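Local atomic coordinates of DyP (Bjerkandera adusta, PDB entry 3VXJ), a protein that probably acts as a heme-containing peroxidase that oxidises dyes and phenolic compounds, here holding heme b and 2,6-dimethoxyphenol. Residues Glu24-Phe29 / His118-Ile123; Gln316-Pro321 / Phe380-Pro385. One frame throughout, in Å; residues are numbered along the deposited sequence.

Overall arrangement
Following the chain from its N terminus, strand 23-31 comes early, and contact 1 (24-29 with 118-123) closes a long loop of 88 residues when strand 119-125 returns antiparallel beside it, in the middle of the N-terminal four-stranded sheet. Contact 2 opens only later: the 316-321 turn after helix 308-312, which carries the axial heme ligand His-308, is met by 380-385 after a second loop of 58 residues. The two loops thus follow in series and neither nest nor cross. The centres of the two contacts lie about 38 Å apart on opposite sides of the chain's centre, one within a sheet, the other joining two loops on the heme-binding half, where dimethoxyphenol molecules are bound.

Contact 1 (Glu24-Phe29 / His118-Ile123); sequences ERFVFF and HGVFLI
Phe-29 and Phe-121 meet along one side of each ring, CD2 and CE2 of one against CD2 and CE2 of the other, CE2 to CE2 at 3.4 Å, with the planes turned 42° apart. CG of Phe-29 stands between its backbone N and carbonyl carbon (chi1 67°), on the side of the neighbouring strand; one ring face lies over Gly-119, whose CA makes a CH-pi contact 4.0 Å from the ring centroid. Glycine suits this place because a CB would collide with Phe-29 CZ. On the same face of the sheet, Val-27 CG2 meets Ile-123 CD1 at 4.0 Å, and helix 128-142 packs against Phe-121 and Ile-123.

The strands are central neighbours in the antiparallel sheet of the N-terminal ferredoxin-like DyP domain. Val-27 and Phe-121 exchange N-H...O bonds as a hydrogen-bonded pair, and in a classic beta bulge His-118 and Gly-119 together face Phe-29, whose O accepts from both His-118 N (2.8 Å) and Gly-119 N (3.3 Å).

On the opposite face of the sheet, Val-120 CG2 sits over the Phe-28 ring, 3.6 Å from CE1, and also meets the edge of the Phe-26 ring. Valine's branching at CB suits the place, since this one methyl touches both rings. Leu-122 crosses Phe-26, its CD2 3.9 Å from CE1. Beyond them, Phe-220 meets both Phe-26 and Phe-28, and strand 353-360 lies against Phe-26 and Leu-122, joining this sheet to the second one.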
ATOM      1  N   GLU A  24       3.753  -2.409 -13.642  1.00  9.51           N
ATOM      2  CA  GLU A  24       2.312  -2.491 -13.439  1.00  9.48           C
ATOM      3  C   GLU A  24       1.650  -1.246 -13.992  1.00  9.27           C
ATOM      4  O   GLU A  24       2.226  -0.152 -13.909  1.00 10.86           O
ATOM      5  CB  GLU A  24       1.984  -2.663 -11.951  1.00  9.62           C
ATOM      6  CG  GLU A  24       0.537  -3.023 -11.647  1.00 11.09           C
ATOM      7  CD  GLU A  24       0.280  -3.205 -10.166  1.00 12.28           C
ATOM      8  OE1 GLU A  24       1.198  -2.976  -9.347  1.00 15.44           O
ATOM      9  OE2 GLU A  24      -0.859  -3.560  -9.809  1.00 10.36           O
ATOM     10  N   ARG A  25       0.458  -1.414 -14.565  1.00  9.01           N
ATOM     11  CA  ARG A  25      -0.324  -0.293 -15.078  1.00  9.33           C
ATOM     12  C   ARG A  25      -1.729  -0.341 -14.508  1.00  8.95           C
ATOM     13  O   ARG A  25      -2.362  -1.403 -14.439  1.00  9.40           O
ATOM     14  CB  ARG A  25      -0.389  -0.329 -16.602  1.00  9.14           C
ATOM     15  CG  ARG A  25      -1.138   0.863 -17.214  1.00  9.84           C
ATOM     16  CD  ARG A  25      -0.977   0.907 -18.721  1.00  9.88           C
ATOM     17  NE  ARG A  25       0.404   1.186 -19.089  1.00 10.87           N
ATOM     18  CZ  ARG A  25       0.901   1.027 -20.311  1.00 11.50           C
ATOM     19  NH1 ARG A  25       0.127   0.585 -21.295  1.00 12.20           N
ATOM     20  NH2 ARG A  25       2.178   1.309 -20.543  1.00 13.12           N
ATOM     21  N   PHE A  26      -2.204   0.822 -14.084  1.00  8.65           N
ATOM     22  CA  PHE A  26      -3.554   0.975 -13.579  1.00  8.69           C
ATOM     23  C   PHE A  26      -4.322   1.760 -14.636  1.00  8.41           C
ATOM     24  O   PHE A  26      -4.006   2.924 -14.907  1.00  9.27           O
ATOM     25  CB  PHE A  26      -3.533   1.728 -12.253  1.00  8.79           C
ATOM     26  CG  PHE A  26      -2.773   1.016 -11.155  1.00  8.97           C
ATOM     27  CD1 PHE A  26      -3.456   0.238 -10.230  1.00  9.63           C
ATOM     28  CD2 PHE A  26      -1.380   1.104 -11.068  1.00  9.24           C
ATOM     29  CE1 PHE A  26      -2.767  -0.434  -9.218  1.00 10.08           C
ATOM     30  CE2 PHE A  26      -0.682   0.430 -10.060  1.00  8.20           C
ATOM     31  CZ  PHE A  26      -1.376  -0.336  -9.141  1.00  9.33           C
ATOM     32  N   VAL A  27      -5.277   1.095 -15.282  1.00  8.56           N
ATOM     33  CA  VAL A  27      -6.070   1.713 -16.346  1.00  8.75           C
ATOM     34  C   VAL A  27      -7.424   2.078 -15.754  1.00  8.64           C
ATOM     35  O   VAL A  27      -8.266   1.204 -15.493  1.00  9.43           O
ATOM     36  CB  VAL A  27      -6.253   0.775 -17.566  1.00  8.56           C
ATOM     37  CG1 VAL A  27      -7.048   1.478 -18.651  1.00 10.65           C
ATOM     38  CG2 VAL A  27      -4.900   0.309 -18.123  1.00 10.88           C
ATOM     39  N   PHE A  28      -7.610   3.366 -15.503  1.00  9.11           N
ATOM     40  CA  PHE A  28      -8.840   3.882 -14.913  1.00  8.96           C
ATOM     41  C   PHE A  28      -9.828   4.191 -16.021  1.00  9.44           C
ATOM     42  O   PHE A  28      -9.459   4.782 -17.030  1.00 10.36           O
ATOM     43  CB  PHE A  28      -8.555   5.124 -14.056  1.00  9.24           C
ATOM     44  CG  PHE A  28      -7.598   4.858 -12.923  1.00  9.08           C
ATOM     45  CD1 PHE A  28      -8.056   4.344 -11.713  1.00  8.59           C
ATOM     46  CD2 PHE A  28      -6.229   5.060 -13.089  1.00 10.13           C
ATOM     47  CE1 PHE A  28      -7.169   4.074 -10.675  1.00  9.85           C
ATOM     48  CE2 PHE A  28      -5.342   4.787 -12.062  1.00 10.32           C
ATOM     49  CZ  PHE A  28      -5.803   4.294 -10.858  1.00  9.12           C
ATOM     50  N   PHE A  29     -11.077   3.788 -15.835  1.00  9.22           N
ATOM     51  CA  PHE A  29     -12.055   3.915 -16.901  1.00  9.37           C
ATOM     52  C   PHE A  29     -13.423   4.356 -16.411  1.00 10.13           C
ATOM     53  O   PHE A  29     -13.746   4.269 -15.213  1.00  9.89           O
ATOM     54  CB  PHE A  29     -12.161   2.599 -17.701  1.00  9.02           C
ATOM     55  CG  PHE A  29     -12.733   1.451 -16.916  1.00  9.12           C
ATOM     56  CD1 PHE A  29     -14.108   1.204 -16.925  1.00  9.16           C
ATOM     57  CD2 PHE A  29     -11.913   0.628 -16.146  1.00  8.47           C
ATOM     58  CE1 PHE A  29     -14.651   0.166 -16.192  1.00  9.43           C
ATOM     59  CE2 PHE A  29     -12.452  -0.424 -15.420  1.00  9.67           C
ATOM     60  CZ  PHE A  29     -13.825  -0.652 -15.432  1.00 10.34           C
ATOM     61  N   HIS A 118     -15.057   4.826 -12.848  1.00  8.63           N
ATOM     62  CA  HIS A 118     -15.933   3.678 -12.609  1.00  8.77           C
ATOM     63  C   HIS A 118     -15.198   2.407 -12.210  1.00  8.48           C
ATOM     64  O   HIS A 118     -15.783   1.491 -11.615  1.00  8.12           O
ATOM     65  CB  HIS A 118     -16.778   3.407 -13.845  1.00  9.16           C
ATOM     66  CG  HIS A 118     -17.860   4.413 -14.053  1.00  9.12           C
ATOM     67  ND1 HIS A 118     -18.578   4.507 -15.224  1.00 11.53           N
ATOM     68  CD2 HIS A 118     -18.328   5.391 -13.243  1.00 10.53           C
ATOM     69  CE1 HIS A 118     -19.454   5.487 -15.122  1.00 11.68           C
ATOM     70  NE2 HIS A 118     -19.325   6.040 -13.929  1.00 11.03           N
ATOM     71  N   GLY A 119     -13.921   2.331 -12.549  1.00  8.10           N
ATOM     72  CA  GLY A 119     -13.164   1.140 -12.222  1.00  8.49           C
ATOM     73  C   GLY A 119     -11.723   1.250 -12.635  1.00  7.91           C
ATOM     74  O   GLY A 119     -11.290   2.266 -13.189  1.00  8.17           O
ATOM     75  N   VAL A 120     -10.985   0.182 -12.360  1.00  8.19           N
ATOM     76  CA  VAL A 120      -9.575   0.101 -12.699  1.00  8.33           C
ATOM     77  C   VAL A 120      -9.201  -1.321 -13.118  1.00  8.35           C
ATOM     78  O   VAL A 120      -9.555  -2.296 -12.435  1.00  8.13           O
ATOM     79  CB  VAL A 120      -8.682   0.618 -11.521  1.00  8.43           C
ATOM     80  CG1 VAL A 120      -8.886  -0.201 -10.226  1.00  9.46           C
ATOM     81  CG2 VAL A 120      -7.218   0.675 -11.940  1.00  9.05           C
ATOM     82  N   PHE A 121      -8.506  -1.429 -14.249  1.00  8.85           N
ATOM     83  CA  PHE A 121      -7.824  -2.661 -14.619  1.00  9.19           C
ATOM     84  C   PHE A 121      -6.397  -2.546 -14.097  1.00  9.23           C
ATOM     85  O   PHE A 121      -5.725  -1.549 -14.369  1.00  9.92           O
ATOM     86  CB  PHE A 121      -7.734  -2.842 -16.137  1.00  9.74           C
ATOM     87  CG  PHE A 121      -9.050  -3.091 -16.824  1.00  9.53           C
ATOM     88  CD1 PHE A 121      -9.478  -4.389 -17.089  1.00  9.95           C
ATOM     89  CD2 PHE A 121      -9.826  -2.028 -17.272  1.00  9.59           C
ATOM     90  CE1 PHE A 121     -10.683  -4.625 -17.751  1.00 11.37           C
ATOM     91  CE2 PHE A 121     -11.031  -2.247 -17.937  1.00 10.33           C
ATOM     92  CZ  PHE A 121     -11.460  -3.550 -18.184  1.00 10.44           C
ATOM     93  N   LEU A 122      -5.950  -3.537 -13.336  1.00  9.51           N
ATOM     94  CA  LEU A 122      -4.561  -3.614 -12.885  1.00 10.15           C
ATOM     95  C   LEU A 122      -3.873  -4.643 -13.746  1.00  9.73           C
ATOM     96  O   LEU A 122      -4.277  -5.801 -13.753  1.00  9.63           O
ATOM     97  CB  LEU A 122      -4.463  -4.089 -11.430  1.00 11.76           C
ATOM     98  CG  LEU A 122      -5.153  -3.407 -10.259  1.00 14.12           C
ATOM     99  CD1 LEU A 122      -6.645  -3.730 -10.215  1.00 14.90           C
ATOM    100  CD2 LEU A 122      -4.469  -3.882  -8.991  1.00 16.05           C
ATOM    101  N   ILE A 123      -2.822  -4.222 -14.438  1.00  9.24           N
ATOM    102  CA  ILE A 123      -2.091  -5.107 -15.337  1.00  9.14           C
ATOM    103  C   ILE A 123      -0.664  -5.222 -14.828  1.00  8.98           C
ATOM    104  O   ILE A 123       0.039  -4.210 -14.751  1.00  8.99           O
ATOM    105  CB  ILE A 123      -2.050  -4.566 -16.792  1.00  9.52           C
ATOM    106  CG1 ILE A 123      -3.454  -4.249 -17.314  1.00 10.70           C
ATOM    107  CG2 ILE A 123      -1.331  -5.569 -17.716  1.00  9.99           C
ATOM    108  CD1 ILE A 123      -3.476  -3.358 -18.549  1.00 13.52           C
TER

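Contact 2 (Gln316-Pro321 / Phe380-Pro385); sequences QDLGGP and FPFSKP. With 3DM (2,6-dimethoxyphenol), chain E; 3DM (2,6-dimethoxyphenol), chain D.
Asp-317 OD1 and Lys-384 NZ form a salt bridge at 2.8 Å, the ammonium standing above the carboxylate plane, 57° out of it, while OD2 makes a second salt bridge to Arg-310 NE. Lysine suits the place because its long chain, turned at chi2 (-46°, which sets CD) and then extended, carries NZ to the other loop. Beside this pair a water donates to Asp-317 O and Phe-382 O and accepts from Lys-384 NZ (3.0 Å); the ammonium thus has three oxygen partners, OD1, the water and Leu-297 O. Pro-381, which follows a cis peptide bond, lays CG 3.7 Å from Asp-317 OD2. Leu-318 CD2 meets the edge of the Phe-380 ring, 3.9 Å from CZ.

Two loops of the C-terminal DyP domain are joined here, the first a 3-10 turn just beyond helix 308-312. Dimethoxyphenol binds at both: one molecule donates from O1 to Ser-383 O (2.9 Å), and the other puts its methyl C7 3.8 Å from Leu-318 CD1.

An alanine in place of Asp-317 would probably leave Lys-384 and Arg-310 without their carboxylate partner and weaken the tie between the loops. Further out, Trp-374 stacks on the Phe-380 ring and Lys-311 NZ binds Phe-380 O.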
ATOM      1  N   GLN A 316       2.785  -5.238  19.544  1.00  9.58           N
ATOM      2  CA  GLN A 316       2.505  -5.312  20.984  1.00 10.26           C
ATOM      3  C   GLN A 316       2.138  -3.974  21.630  1.00  9.85           C
ATOM      4  O   GLN A 316       1.680  -3.952  22.771  1.00 10.41           O
ATOM      5  CB  GLN A 316       3.665  -5.989  21.739  1.00 10.86           C
ATOM      6  CG  GLN A 316       3.380  -6.366  23.204  1.00 15.01           C
ATOM      7  CD  GLN A 316       2.317  -7.446  23.362  1.00 17.56           C
ATOM      8  OE1 GLN A 316       2.069  -8.235  22.448  1.00 18.50           O
ATOM      9  NE2 GLN A 316       1.697  -7.488  24.534  1.00 21.24           N
ATOM     10  N   ASP A 317       2.294  -2.859  20.916  1.00  8.54           N
ATOM     11  CA  ASP A 317       1.751  -1.592  21.440  1.00  9.35           C
ATOM     12  C   ASP A 317       0.234  -1.690  21.675  1.00  9.57           C
ATOM     13  O   ASP A 317      -0.320  -0.940  22.485  1.00 10.84           O
ATOM     14  CB  ASP A 317       2.033  -0.407  20.508  1.00  8.37           C
ATOM     15  CG  ASP A 317       3.490   0.029  20.503  1.00  8.87           C
ATOM     16  OD1 ASP A 317       4.234  -0.196  21.483  1.00  9.67           O
ATOM     17  OD2 ASP A 317       3.871   0.644  19.483  1.00  9.86           O
ATOM     18  N   LEU A 318      -0.432  -2.614  20.980  1.00 10.41           N
ATOM     19  CA  LEU A 318      -1.875  -2.824  21.179  1.00 11.29           C
ATOM     20  C   LEU A 318      -2.197  -3.717  22.380  1.00 12.39           C
ATOM     21  O   LEU A 318      -3.363  -3.813  22.778  1.00 14.00           O
ATOM     22  CB  LEU A 318      -2.532  -3.380  19.910  1.00 11.44           C
ATOM     23  CG  LEU A 318      -2.499  -2.487  18.673  1.00 12.47           C
ATOM     24  CD1 LEU A 318      -3.235  -3.168  17.534  1.00 13.10           C
ATOM     25  CD2 LEU A 318      -3.102  -1.116  18.956  1.00 14.80           C
ATOM     26  N   GLY A 319      -1.176  -4.361  22.944  1.00 12.45           N
ATOM     27  CA  GLY A 319      -1.348  -5.220  24.118  1.00 13.37           C
ATOM     28  C   GLY A 319      -1.361  -6.706  23.818  1.00 14.29           C
ATOM     29  O   GLY A 319      -1.385  -7.531  24.737  1.00 15.24           O
ATOM     30  N   GLY A 320      -1.354  -7.052  22.537  1.00 13.93           N
ATOM     31  CA  GLY A 320      -1.366  -8.441  22.091  1.00 14.60           C
ATOM     32  C   GLY A 320      -1.807  -8.500  20.640  1.00 14.36           C
ATOM     33  O   GLY A 320      -2.029  -7.449  20.019  1.00 13.45           O
ATOM     34  N   PRO A 321      -1.920  -9.718  20.073  1.00 14.94           N
ATOM     35  CA  PRO A 321      -2.393  -9.883  18.699  1.00 15.04           C
ATOM     36  C   PRO A 321      -3.812  -9.344  18.533  1.00 14.49           C
ATOM     37  O   PRO A 321      -4.667  -9.542  19.401  1.00 14.90           O
ATOM     38  CB  PRO A 321      -2.360 -11.401  18.488  1.00 15.66           C
ATOM     39  CG  PRO A 321      -1.392 -11.908  19.505  1.00 16.85           C
ATOM     40  CD  PRO A 321      -1.559 -11.010  20.688  1.00 15.69           C
ATOM     41  N   PHE A 380      -0.980   8.517  19.576  1.00  9.57           N
ATOM     42  CA  PHE A 380      -0.917   7.087  19.322  1.00  9.66           C
ATOM     43  C   PHE A 380       0.493   6.677  18.897  1.00  9.54           C
ATOM     44  O   PHE A 380       1.097   7.363  18.082  1.00  9.64           O
ATOM     45  CB  PHE A 380      -1.923   6.646  18.258  1.00  9.59           C
ATOM     46  CG  PHE A 380      -1.950   5.169  18.101  1.00  8.81           C
ATOM     47  CD1 PHE A 380      -2.796   4.397  18.891  1.00 10.05           C
ATOM     48  CD2 PHE A 380      -1.045   4.532  17.261  1.00  9.47           C
ATOM     49  CE1 PHE A 380      -2.756   3.024  18.822  1.00  9.85           C
ATOM     50  CE2 PHE A 380      -1.004   3.166  17.189  1.00  9.74           C
ATOM     51  CZ  PHE A 380      -1.870   2.405  17.963  1.00  9.85           C
ATOM     52  N   PRO A 381       1.023   5.553  19.427  1.00  9.01           N
ATOM     53  CA  PRO A 381       0.413   4.593  20.363  1.00  9.20           C
ATOM     54  C   PRO A 381       0.142   5.196  21.742  1.00 10.63           C
ATOM     55  O   PRO A 381       0.795   6.157  22.147  1.00 10.97           O
ATOM     56  CB  PRO A 381       1.449   3.462  20.447  1.00 10.05           C
ATOM     57  CG  PRO A 381       2.731   4.109  20.074  1.00  9.29           C
ATOM     58  CD  PRO A 381       2.356   5.088  18.995  1.00  8.71           C
ATOM     59  N   PHE A 382      -0.816   4.610  22.445  1.00 11.36           N
ATOM     60  CA  PHE A 382      -1.276   5.141  23.719  1.00 12.81           C
ATOM     61  C   PHE A 382      -0.378   4.686  24.863  1.00 13.08           C
ATOM     62  O   PHE A 382       0.417   3.743  24.711  1.00 12.87           O
ATOM     63  CB  PHE A 382      -2.733   4.720  23.974  1.00 14.60           C
ATOM     64  CG  PHE A 382      -3.005   3.267  23.696  1.00 16.31           C
ATOM     65  CD1 PHE A 382      -2.686   2.288  24.634  1.00 18.93           C
ATOM     66  CD2 PHE A 382      -3.580   2.876  22.490  1.00 18.51           C
ATOM     67  CE1 PHE A 382      -2.928   0.944  24.372  1.00 19.95           C
ATOM     68  CE2 PHE A 382      -3.830   1.531  22.218  1.00 20.31           C
ATOM     69  CZ  PHE A 382      -3.503   0.564  23.163  1.00 20.14           C
ATOM     70  N   SER A 383      -0.499   5.376  25.997  1.00 13.66           N
ATOM     71  CA  SER A 383       0.174   5.014  27.254  1.00 14.65           C
ATOM     72  C   SER A 383       1.707   5.017  27.185  1.00 13.86           C
ATOM     73  O   SER A 383       2.367   4.200  27.836  1.00 14.90           O
ATOM     74  CB  SER A 383      -0.339   3.660  27.766  1.00 15.64           C
ATOM     75  OG  SER A 383      -1.753   3.661  27.889  1.00 18.02           O
ATOM     76  N   LYS A 384       2.263   5.937  26.393  1.00 13.13           N
ATOM     77  CA  LYS A 384       3.716   6.067  26.257  1.00 12.33           C
ATOM     78  C   LYS A 384       4.250   7.227  27.101  1.00 12.51           C
ATOM     79  O   LYS A 384       3.528   8.203  27.336  1.00 12.92           O
ATOM     80  CB  LYS A 384       4.109   6.259  24.788  1.00 11.24           C
ATOM     81  CG  LYS A 384       3.706   5.124  23.848  1.00 10.54           C
ATOM     82  CD  LYS A 384       4.039   3.752  24.398  1.00 10.25           C
ATOM     83  CE  LYS A 384       3.820   2.702  23.340  1.00  9.62           C
ATOM     84  NZ  LYS A 384       3.947   1.316  23.854  1.00 10.16           N
ATOM     85  N   PRO A 385       5.511   7.121  27.574  1.00 12.23           N
ATOM     86  CA  PRO A 385       6.074   8.176  28.429  1.00 12.57           C
ATOM     87  C   PRO A 385       6.440   9.472  27.686  1.00 12.91           C
ATOM     88  O   PRO A 385       6.674  10.498  28.329  1.00 14.34           O
ATOM     89  CB  PRO A 385       7.330   7.516  29.009  1.00 12.95           C
ATOM     90  CG  PRO A 385       7.727   6.508  27.985  1.00 12.16           C
ATOM     91  CD  PRO A 385       6.417   5.958  27.494  1.00 12.07           C
TER
HETATM   92  O1  3DM E 504       4.471   3.973  29.762  1.00 21.22           O
HETATM   93  C1  3DM E 504       4.835   4.899  30.691  1.00 21.79           C
HETATM   94  C2  3DM E 504       5.930   4.649  31.518  1.00 21.82           C
HETATM   95  O2  3DM E 504       6.600   3.469  31.350  1.00 22.56           O
HETATM   96  C7  3DM E 504       7.627   3.181  32.318  1.00 22.62           C
HETATM   97  C3  3DM E 504       6.309   5.603  32.473  1.00 22.03           C
HETATM   98  C4  3DM E 504       5.590   6.794  32.596  1.00 22.15           C
HETATM   99  C5  3DM E 504       4.491   7.038  31.767  1.00 22.39           C
HETATM  100  C6  3DM E 504       4.110   6.086  30.813  1.00 22.33           C
HETATM  101  O3  3DM E 504       3.048   6.282  29.967  1.00 23.14           O
HETATM  102  C8  3DM E 504       2.060   7.238  30.406  1.00 24.28           C
HETATM  103  O1  3DM D 503       1.441  -8.029  13.737  1.00 14.23           O
HETATM  104  C1  3DM D 503       1.396  -8.204  15.103  1.00 14.97           C
HETATM  105  C2  3DM D 503       0.340  -7.695  15.868  1.00 14.99           C
HETATM  106  O2  3DM D 503      -0.660  -7.002  15.234  1.00 15.74           O
HETATM  107  C7  3DM D 503      -1.514  -6.175  16.039  1.00 16.76           C
HETATM  108  C3  3DM D 503       0.340  -7.911  17.253  1.00 15.64           C
HETATM  109  C4  3DM D 503       1.390  -8.600  17.866  1.00 14.79           C
HETATM  110  C5  3DM D 503       2.435  -9.111  17.103  1.00 14.99           C
HETATM  111  C6  3DM D 503       2.437  -8.906  15.723  1.00 14.47           C
HETATM  112  O3  3DM D 503       3.438  -9.378  14.920  1.00 15.06           O
HETATM  113  C8  3DM D 503       4.660  -9.818  15.570  1.00 14.85           C
HETATM  114  O   HOH W   1       0.979   1.237  23.605  1.00 12.06           O